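Local atomic coordinates of thioredoxin reductase (Streptococcus pyogenes, PDB entry 5UWY), a protein that probably catalyses the NADPH-dependent reduction of thioredoxin, passing electrons through a bound FAD and a redox-active cysteine pair. Residues A[52-57]-A[63-68]; A[274-277]-A[282-285]; A[278-281]-A[286-289]. All blocks are in the same frame, centred on the assembly; numbering follows the deposited sequence.

Interaction 1: residues A[52-57]-A[63-68]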
loop_
_atom_site.group_PDB
_atom_site.type_symbol
_atom_site.label_atom_id
_atom_site.label_comp_id
_atom_site.label_asym_id
_atom_site.label_seq_id
_atom_site.Cartn_x
_atom_site.Cartn_y
_atom_site.Cartn_z
ATOM N N PRO A 52 -5.014 0.878 -8.104
ATOM C CA PRO A 52 -5.569 -0.407 -8.542
ATOM C C PRO A 52 -7.039 -0.545 -8.178
ATOM O O PRO A 52 -7.505 -0.028 -7.160
ATOM C CB PRO A 52 -4.708 -1.434 -7.797
ATOM C CG PRO A 52 -3.446 -0.714 -7.483
ATOM C CD PRO A 52 -3.855 0.700 -7.218
ATOM N N GLY A 53 -7.771 -1.252 -9.033
ATOM C CA GLY A 53 -9.199 -1.406 -8.875
ATOM C C GLY A 53 -10.031 -0.297 -9.482
ATOM O O GLY A 53 -11.264 -0.351 -9.393
ATOM N N TYR A 54 -9.401 0.705 -10.090
ATOM C CA TYR A 54 -10.115 1.821 -10.707
ATOM C C TYR A 54 -9.365 2.220 -11.967
ATOM O O TYR A 54 -8.237 2.720 -11.885
ATOM C CB TYR A 54 -10.240 3.002 -9.743
ATOM C CG TYR A 54 -11.388 2.854 -8.774
ATOM C CD1 TYR A 54 -12.704 2.907 -9.216
ATOM C CD2 TYR A 54 -11.159 2.650 -7.421
ATOM C CE1 TYR A 54 -13.759 2.765 -8.337
ATOM C CE2 TYR A 54 -12.211 2.509 -6.532
ATOM C CZ TYR A 54 -13.508 2.566 -6.998
ATOM O OH TYR A 54 -14.559 2.425 -6.123
ATOM N N ASP A 55 -9.985 1.990 -13.126
ATOM C CA ASP A 55 -9.366 2.368 -14.392
ATOM C C ASP A 55 -9.086 3.866 -14.429
ATOM O O ASP A 55 -7.949 4.298 -14.642
ATOM C CB ASP A 55 -10.266 1.948 -15.557
ATOM C CG ASP A 55 -9.687 2.317 -16.910
ATOM O OD1 ASP A 55 -9.725 3.511 -17.279
ATOM O OD2 ASP A 55 -9.177 1.409 -17.602
ATOM N N HIS A 56 -10.121 4.673 -14.219
ATOM C CA HIS A 56 -9.953 6.113 -14.109
ATOM C C HIS A 56 -10.994 6.643 -13.137
ATOM O O HIS A 56 -12.127 6.158 -13.102
ATOM C CB HIS A 56 -10.065 6.809 -15.473
ATOM C CG HIS A 56 -11.433 6.749 -16.081
ATOM N ND1 HIS A 56 -12.306 5.707 -15.858
ATOM C CD2 HIS A 56 -12.072 7.602 -16.917
ATOM C CE1 HIS A 56 -13.426 5.923 -16.524
ATOM N NE2 HIS A 56 -13.309 7.066 -17.175
ATOM N N ILE A 57 -10.594 7.635 -12.344
ATOM C CA ILE A 57 -11.441 8.193 -11.299
ATOM C C ILE A 57 -10.826 9.520 -10.883
ATOM O O ILE A 57 -9.613 9.721 -10.997
ATOM C CB ILE A 57 -11.571 7.207 -10.108
ATOM C CG1 ILE A 57 -12.630 7.679 -9.110
ATOM C CG2 ILE A 57 -10.223 7.000 -9.428
ATOM C CD1 ILE A 57 -13.415 6.552 -8.481
ATOM N N ALA A 63 -12.004 10.040 -3.051
ATOM C CA ALA A 63 -11.973 10.417 -1.643
ATOM C C ALA A 63 -13.278 10.054 -0.948
ATOM O O ALA A 63 -13.270 9.520 0.169
ATOM C CB ALA A 63 -11.691 11.913 -1.513
HETATM N N MSE A 64 -14.406 10.322 -1.597
HETATM C CA MSE A 64 -15.704 9.992 -1.025
HETATM C C MSE A 64 -15.925 8.485 -0.997
HETATM O O MSE A 64 -16.477 7.947 -0.035
HETATM C CB MSE A 64 -16.825 10.680 -1.805
HETATM C CG MSE A 64 -17.926 11.244 -0.925
HETATM SE SE MSE A 64 -17.223 12.257 0.585
HETATM C CE MSE A 64 -16.113 13.535 -0.388
ATOM N N LYS A 65 -15.487 7.799 -2.056
ATOM C CA LYS A 65 -15.605 6.347 -2.080
ATOM C C LYS A 65 -14.719 5.689 -1.031
ATOM O O LYS A 65 -14.960 4.532 -0.669
ATOM C CB LYS A 65 -15.274 5.808 -3.473
ATOM C CG LYS A 65 -15.965 4.494 -3.789
ATOM C CD LYS A 65 -16.664 4.547 -5.139
ATOM C CE LYS A 65 -17.621 3.375 -5.310
ATOM N NZ LYS A 65 -16.906 2.107 -5.623
HETATM N N MSE A 66 -13.713 6.396 -0.531
HETATM C CA MSE A 66 -12.925 5.911 0.598
HETATM C C MSE A 66 -13.482 6.341 1.947
HETATM O O MSE A 66 -13.203 5.712 2.964
HETATM C CB MSE A 66 -11.491 6.389 0.498
HETATM C CG MSE A 66 -10.518 5.297 0.180
HETATM SE SE MSE A 66 -8.740 6.026 -0.057
HETATM C CE MSE A 66 -8.880 6.605 -1.884
ATOM N N TYR A 67 -14.265 7.422 1.950
ATOM C CA TYR A 67 -14.767 7.975 3.202
ATOM C C TYR A 67 -16.059 7.283 3.632
ATOM O O TYR A 67 -16.225 6.945 4.808
ATOM C CB TYR A 67 -14.978 9.486 3.059
ATOM C CG TYR A 67 -15.578 10.159 4.283
ATOM C CD1 TYR A 67 -16.932 10.031 4.600
ATOM C CD2 TYR A 67 -14.780 10.902 5.137
ATOM C CE1 TYR A 67 -17.468 10.634 5.716
ATOM C CE2 TYR A 67 -15.310 11.513 6.259
ATOM C CZ TYR A 67 -16.652 11.376 6.546
ATOM O OH TYR A 67 -17.183 11.984 7.664
ATOM N N GLU A 68 -17.007 7.118 2.709
ATOM C CA GLU A 68 -18.318 6.587 3.072
ATOM C C GLU A 68 -18.271 5.230 3.765
ATOM O O GLU A 68 -19.089 5.018 4.675
ATOM C CB GLU A 68 -19.207 6.541 1.823
ATOM C CG GLU A 68 -19.541 7.918 1.264
ATOM C CD GLU A 68 -20.225 7.863 -0.092
ATOM O OE1 GLU A 68 -20.512 8.940 -0.657
ATOM O OE2 GLU A 68 -20.472 6.749 -0.593
#
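Y54 and K65 carry nearly all of this contact, in which the ring of a tyrosine on the loop 52-57 points its hydroxyl at a lysine on helix 59-71. K65 NZ donates a hydrogen bond to Y54 OH. The two atoms are modelled 2.4 Å apart, a distance too short to be trusted, so the exact geometry of the bond is doubtful. The ammonium group arrives at the edge of the phenol, close to the ring plane, rather than over a face. The lysine does not reach out straight: CG leaves anti to the backbone N (chi1 -153°), and bends at chi2 and chi4 curl the chain around the phenolic oxygen. Its methylenes therefore brush the hydroxyl as well, with K65 CG 3.4 Å from Y54 OH.

I57, which adds a smaller share, covers part of one face of the ring: its CD1 sits 3.7 Å above the plane of the Y54 ring, displaced toward the rim. L62, one turn earlier on the same helix as K65, touches both Y54 and I57, so the loop lies against the start of the helix it leads into.

The contact belongs to the dimer interface of the FAD-binding part of the protein. The ring of Y54 stacks on Y54 of the second subunit, and its OH hydrogen-bonds to G53 O of that subunit, while D55 forms a salt bridge with K72 of the second subunit. The phenolic oxygen thus has two partners, accepting from a lysine of its own chain and donating to a carbonyl of the other. A positive charge so near would probably polarise the O-H and favour its donation across the interface.

Interaction 2: residues A[274-277]-A[282-285]. With FAD (flavin-adenine dinucleotide), chain B.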
loop_
_atom_site.group_PDB
_atom_site.type_symbol
_atom_site.label_atom_id
_atom_site.label_comp_id
_atom_site.label_asym_id
_atom_site.label_seq_id
_atom_site.Cartn_x
_atom_site.Cartn_y
_atom_site.Cartn_z
ATOM N N ILE A 274 2.055 7.966 9.073
ATOM C CA ILE A 274 1.768 7.262 7.833
ATOM C C ILE A 274 1.648 8.260 6.696
ATOM O O ILE A 274 1.434 9.457 6.902
ATOM C CB ILE A 274 0.471 6.432 7.895
ATOM C CG1 ILE A 274 -0.701 7.326 8.301
ATOM C CG2 ILE A 274 0.643 5.255 8.819
ATOM C CD1 ILE A 274 -2.016 6.600 8.376
ATOM N N GLY A 275 1.764 7.733 5.481
ATOM C CA GLY A 275 1.561 8.539 4.300
ATOM C C GLY A 275 2.765 9.401 3.962
ATOM O O GLY A 275 3.914 9.045 4.205
ATOM N N ASP A 276 2.467 10.566 3.392
ATOM C CA ASP A 276 3.456 11.463 2.813
ATOM C C ASP A 276 4.164 12.331 3.839
ATOM O O ASP A 276 5.239 12.868 3.534
ATOM C CB ASP A 276 2.774 12.343 1.772
ATOM C CG ASP A 276 2.314 11.555 0.570
ATOM O OD1 ASP A 276 1.928 10.380 0.755
ATOM O OD2 ASP A 276 2.305 12.109 -0.541
ATOM N N VAL A 277 3.589 12.480 5.035
ATOM C CA VAL A 277 4.273 13.149 6.128
ATOM C C VAL A 277 5.536 12.411 6.555
ATOM O O VAL A 277 6.305 12.923 7.379
ATOM C CB VAL A 277 3.306 13.315 7.319
ATOM C CG1 VAL A 277 3.316 12.070 8.197
ATOM C CG2 VAL A 277 3.657 14.553 8.125
ATOM N N LEU A 282 8.638 7.149 -2.530
ATOM C CA LEU A 282 7.499 7.144 -3.437
ATOM C C LEU A 282 6.251 7.521 -2.651
ATOM O O LEU A 282 5.857 6.809 -1.722
ATOM C CB LEU A 282 7.350 5.782 -4.114
ATOM C CG LEU A 282 6.085 5.653 -4.951
ATOM C CD1 LEU A 282 6.291 6.313 -6.301
ATOM C CD2 LEU A 282 5.692 4.202 -5.140
ATOM N N ARG A 283 5.643 8.647 -3.014
ATOM C CA ARG A 283 4.488 9.195 -2.302
ATOM C C ARG A 283 3.262 9.089 -3.209
ATOM O O ARG A 283 3.029 9.941 -4.069
ATOM C CB ARG A 283 4.769 10.634 -1.880
ATOM C CG ARG A 283 5.508 10.738 -0.555
ATOM C CD ARG A 283 5.961 12.163 -0.251
ATOM N NE ARG A 283 6.670 12.249 1.025
ATOM C CZ ARG A 283 7.992 12.322 1.156
ATOM N NH1 ARG A 283 8.775 12.339 0.085
ATOM N NH2 ARG A 283 8.536 12.388 2.363
ATOM N N GLN A 284 2.485 8.025 -3.009
ATOM C CA GLN A 284 1.326 7.733 -3.840
ATOM C C GLN A 284 0.178 7.277 -2.955
ATOM O O GLN A 284 0.365 6.960 -1.778
ATOM C CB GLN A 284 1.631 6.652 -4.883
ATOM C CG GLN A 284 2.791 6.952 -5.804
ATOM C CD GLN A 284 2.516 8.111 -6.735
ATOM O OE1 GLN A 284 1.575 8.075 -7.529
ATOM N NE2 GLN A 284 3.340 9.145 -6.648
ATOM N N ILE A 285 -1.022 7.219 -3.543
ATOM C CA ILE A 285 -2.176 6.717 -2.801
ATOM C C ILE A 285 -1.957 5.255 -2.416
ATOM O O ILE A 285 -2.409 4.809 -1.354
ATOM C CB ILE A 285 -3.489 6.910 -3.608
ATOM C CG1 ILE A 285 -3.891 8.383 -3.711
ATOM C CG2 ILE A 285 -4.654 6.170 -2.968
ATOM C CD1 ILE A 285 -4.462 8.771 -5.067
HETATM P PA FAD B . -2.540 14.074 2.398
HETATM O O1A FAD B . -3.677 13.486 1.644
HETATM O O2A FAD B . -1.807 15.236 1.722
HETATM O O5B FAD B . -2.998 14.563 3.805
HETATM C C5B FAD B . -3.333 15.946 4.037
HETATM C C4B FAD B . -4.481 16.027 5.006
HETATM O O4B FAD B . -3.984 16.439 6.302
HETATM C C3B FAD B . -5.578 17.022 4.617
HETATM O O3B FAD B . -6.875 16.448 4.754
HETATM C C2B FAD B . -5.348 18.189 5.582
HETATM O O2B FAD B . -6.568 18.870 5.860
HETATM C C1B FAD B . -4.833 17.440 6.808
HETATM N N9A FAD B . -4.087 18.258 7.765
HETATM C C8A FAD B . -2.835 18.795 7.619
HETATM N N7A FAD B . -2.420 19.487 8.655
HETATM C C5A FAD B . -3.475 19.394 9.547
HETATM C C6A FAD B . -3.666 19.912 10.844
HETATM N N6A FAD B . -2.762 20.654 11.486
HETATM N N1A FAD B . -4.838 19.632 11.461
HETATM C C2A FAD B . -5.744 18.890 10.821
HETATM N N3A FAD B . -5.672 18.349 9.604
HETATM C C4A FAD B . -4.506 18.642 9.018
HETATM N N1 FAD B . -1.695 10.554 -6.174
HETATM C C2 FAD B . -1.716 9.457 -6.988
HETATM O O2 FAD B . -1.756 8.308 -6.530
HETATM N N3 FAD B . -1.697 9.624 -8.362
HETATM C C4 FAD B . -1.651 10.827 -9.034
HETATM O O4 FAD B . -1.638 10.848 -10.263
HETATM C C4X FAD B . -1.624 11.986 -8.162
HETATM N N5 FAD B . -1.578 13.166 -8.714
HETATM C C5X FAD B . -1.549 14.273 -7.884
HETATM C C6 FAD B . -1.501 15.540 -8.463
HETATM C C7 FAD B . -1.473 16.686 -7.678
HETATM C C7M FAD B . -1.421 18.037 -8.342
HETATM C C8 FAD B . -1.494 16.568 -6.278
HETATM C C8M FAD B . -1.465 17.789 -5.399
HETATM C C9 FAD B . -1.543 15.304 -5.695
HETATM C C9A FAD B . -1.570 14.159 -6.485
HETATM N N10 FAD B . -1.603 12.861 -5.928
HETATM C C10 FAD B . -1.646 11.750 -6.742
HETATM C "C1'" FAD B . -1.666 12.670 -4.467
HETATM C "C2'" FAD B . -0.333 12.292 -3.830
HETATM O "O2'" FAD B . -0.124 10.880 -3.885
HETATM C "C3'" FAD B . -0.342 12.725 -2.363
HETATM O "O3'" FAD B . 1.002 12.707 -1.899
HETATM C "C4'" FAD B . -1.203 11.883 -1.414
HETATM O "O4'" FAD B . -2.582 12.196 -1.611
HETATM C "C5'" FAD B . -0.836 12.104 0.040
HETATM O "O5'" FAD B . -1.687 11.296 0.881
HETATM P P FAD B . -1.609 11.392 2.456
HETATM O O1P FAD B . -0.312 10.735 2.937
HETATM O O2P FAD B . -2.824 10.867 3.131
HETATM O O3P FAD B . -1.467 12.953 2.726
#
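D276 and R283 meet across the loop that joins strand 271-273 to helix 285-304. G275 and D276 form the Gly-Asp pair of the second FAD-binding motif familiar in this flavoprotein family. R283 NE donates to D276 O at 3.0 Å, with an N-H...O angle of 161°. The bond lies in the carbonyl plane on a lone pair, and the oxygen stays near the guanidinium plane. The aspartate side chain takes no salt bridge from this arginine: D276 OD2 stays 4.6 Å from R283 NE, and the carboxylate lies over the arginine methylenes, with D276 CG 3.5 Å from R283 CG.

Both segments hold the cofactor, mostly through backbone. D276 N donates to FAD O1P at 2.8 Å, and G275, whose positive phi suits glycine, leaves room for that phosphate. With CG beside its own N (chi1 -68°), D276 directs its carboxylate to the ribityl chain; OD2 is modelled too close to FAD O3' for the distance to be trusted. R283 O takes a weak hydrogen bond from FAD O2'.

Further out, the guanidinium of R283 makes a cation-pi contact with W257, and its NH2 bonds weakly to R278 O, so the far end of the arginine has partners of its own. Q284, at the N-cap position of helix 285-304, has its CB directed away from segment 274-277, and its OE1 accepts a weak hydrogen bond from N50 ND2; N50 OD1 is itself hydrogen-bonded to FAD. The helix begins at the pyrimidine edge of the flavin, close to its plane, where its positive end would probably stabilise negative charge on the reduced ring. The link is direct: I285 N donates to FAD O2 at 3.3 Å, with an angle of 169°.

Interaction 3: residues A[278-281]-A[286-289]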
loop_
_atom_site.group_PDB
_atom_site.type_symbol
_atom_site.label_atom_id
_atom_site.label_comp_id
_atom_site.label_asym_id
_atom_site.label_seq_id
_atom_site.Cartn_x
_atom_site.Cartn_y
_atom_site.Cartn_z
ATOM N N ARG A 278 5.771 11.230 5.996
ATOM C CA ARG A 278 6.851 10.335 6.369
ATOM C C ARG A 278 8.117 10.628 5.573
ATOM O O ARG A 278 8.086 11.230 4.498
ATOM C CB ARG A 278 6.433 8.893 6.108
ATOM C CG ARG A 278 5.643 8.221 7.207
ATOM C CD ARG A 278 6.231 6.856 7.484
ATOM N NE ARG A 278 6.077 5.975 6.328
ATOM C CZ ARG A 278 6.993 5.099 5.928
ATOM N NH1 ARG A 278 6.775 4.347 4.858
ATOM N NH2 ARG A 278 8.124 4.965 6.609
ATOM N N GLN A 279 9.242 10.177 6.122
ATOM C CA GLN A 279 10.475 10.032 5.356
ATOM C C GLN A 279 10.333 8.841 4.420
ATOM O O GLN A 279 10.380 7.691 4.866
ATOM C CB GLN A 279 11.655 9.830 6.300
ATOM C CG GLN A 279 12.704 10.914 6.271
ATOM C CD GLN A 279 13.964 10.501 7.009
ATOM O OE1 GLN A 279 14.008 9.448 7.648
ATOM N NE2 GLN A 279 14.999 11.329 6.922
ATOM N N LYS A 280 10.155 9.101 3.128
ATOM C CA LYS A 280 10.016 8.023 2.159
ATOM C C LYS A 280 10.286 8.582 0.772
ATOM O O LYS A 280 10.415 9.793 0.582
ATOM C CB LYS A 280 8.630 7.377 2.226
ATOM C CG LYS A 280 7.482 8.369 2.224
ATOM C CD LYS A 280 6.284 7.829 1.457
ATOM C CE LYS A 280 5.487 6.850 2.310
ATOM N NZ LYS A 280 4.123 6.605 1.771
ATOM N N ASP A 281 10.351 7.678 -0.203
ATOM C CA ASP A 281 10.714 8.026 -1.573
ATOM C C ASP A 281 9.512 8.147 -2.502
ATOM O O ASP A 281 9.373 9.151 -3.203
ATOM C CB ASP A 281 11.700 6.991 -2.114
ATOM C CG ASP A 281 13.024 7.027 -1.385
ATOM O OD1 ASP A 281 13.573 8.130 -1.180
ATOM O OD2 ASP A 281 13.482 5.944 -0.958
ATOM N N THR A 286 -1.226 4.503 -3.246
ATOM C CA THR A 286 -0.990 3.077 -3.014
ATOM C C THR A 286 -0.030 2.847 -1.851
ATOM O O THR A 286 -0.146 1.852 -1.102
ATOM C CB THR A 286 -0.417 2.467 -4.286
ATOM O OG1 THR A 286 0.670 3.281 -4.742
ATOM C CG2 THR A 286 -1.469 2.472 -5.357
ATOM N N THR A 287 0.960 3.735 -1.728
ATOM C CA THR A 287 1.871 3.740 -0.595
ATOM C C THR A 287 1.176 4.224 0.661
ATOM O O THR A 287 1.323 3.604 1.708
ATOM C CB THR A 287 3.090 4.624 -0.896
ATOM O OG1 THR A 287 2.721 6.004 -0.786
ATOM C CG2 THR A 287 3.564 4.355 -2.299
ATOM N N ALA A 288 0.377 5.288 0.574
ATOM C CA ALA A 288 -0.389 5.744 1.736
ATOM C C ALA A 288 -1.380 4.685 2.201
ATOM O O ALA A 288 -1.725 4.631 3.386
ATOM C CB ALA A 288 -1.126 7.047 1.403
ATOM N N VAL A 289 -1.825 3.826 1.289
ATOM C CA VAL A 289 -2.795 2.795 1.636
ATOM C C VAL A 289 -2.112 1.621 2.335
ATOM O O VAL A 289 -2.539 1.215 3.424
ATOM C CB VAL A 289 -3.578 2.362 0.382
ATOM C CG1 VAL A 289 -4.073 0.948 0.514
ATOM C CG2 VAL A 289 -4.758 3.294 0.162
#
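K280 reaches from the loop 278-281 to the first turn of helix 285-304, and its ammonium group ends beside T287. K280 NZ donates to T287 OG1 at 3.0 Å, the one hydrogen bond between the segments. Getting there takes a folded chain: CG lies between the backbone N and the carbonyl carbon (chi1 49°), and further bends at chi2 and chi3 lead NZ inward to the helix. The stronger partner of this charge is D291, one turn further along, whose OD2 forms a salt bridge with K280 NZ.

On the helix side the packing is close. T287 OG1, besides accepting from the lysine, donates to Q284 O, the carbonyl of the N-cap residue. A288 follows, with its N 4.1 Å from K280 NZ and its methyl group packed on P14 and A15 of helix 14-25. The loop side is looser: Q279 and D281, flanking the lysine, are exposed and do not touch the helix segment, Q279 with a weak bond to D253.

The ammonium group of K280 thus has both a negative charge and a hydroxyl as partners, so that K280 is probably charged and ties the loop to the helix electrostatically.

Overall arrangement
Interactions 2 and 3 are interleaved halves of one loop and helix start: their centres lie only 3 Å apart, K280 CE comes within 3.3 Å of G275 O, and T287 forms a weak bond to L282 O. Interaction 2 touches FAD itself, whereas interaction 3 approaches it less directly, the A288 side chain lying about 4 Å from the cofactor. Interaction 1 lies further off, its centre 17 Å from that of interaction 2 and 18 Å from that of interaction 3, and the Y54 side chain about 11 Å from a bound FAD. It meets helix 285-304 where P52 CD packs on T286 CG2 at 3.5 Å. All three contacts border the second subunit.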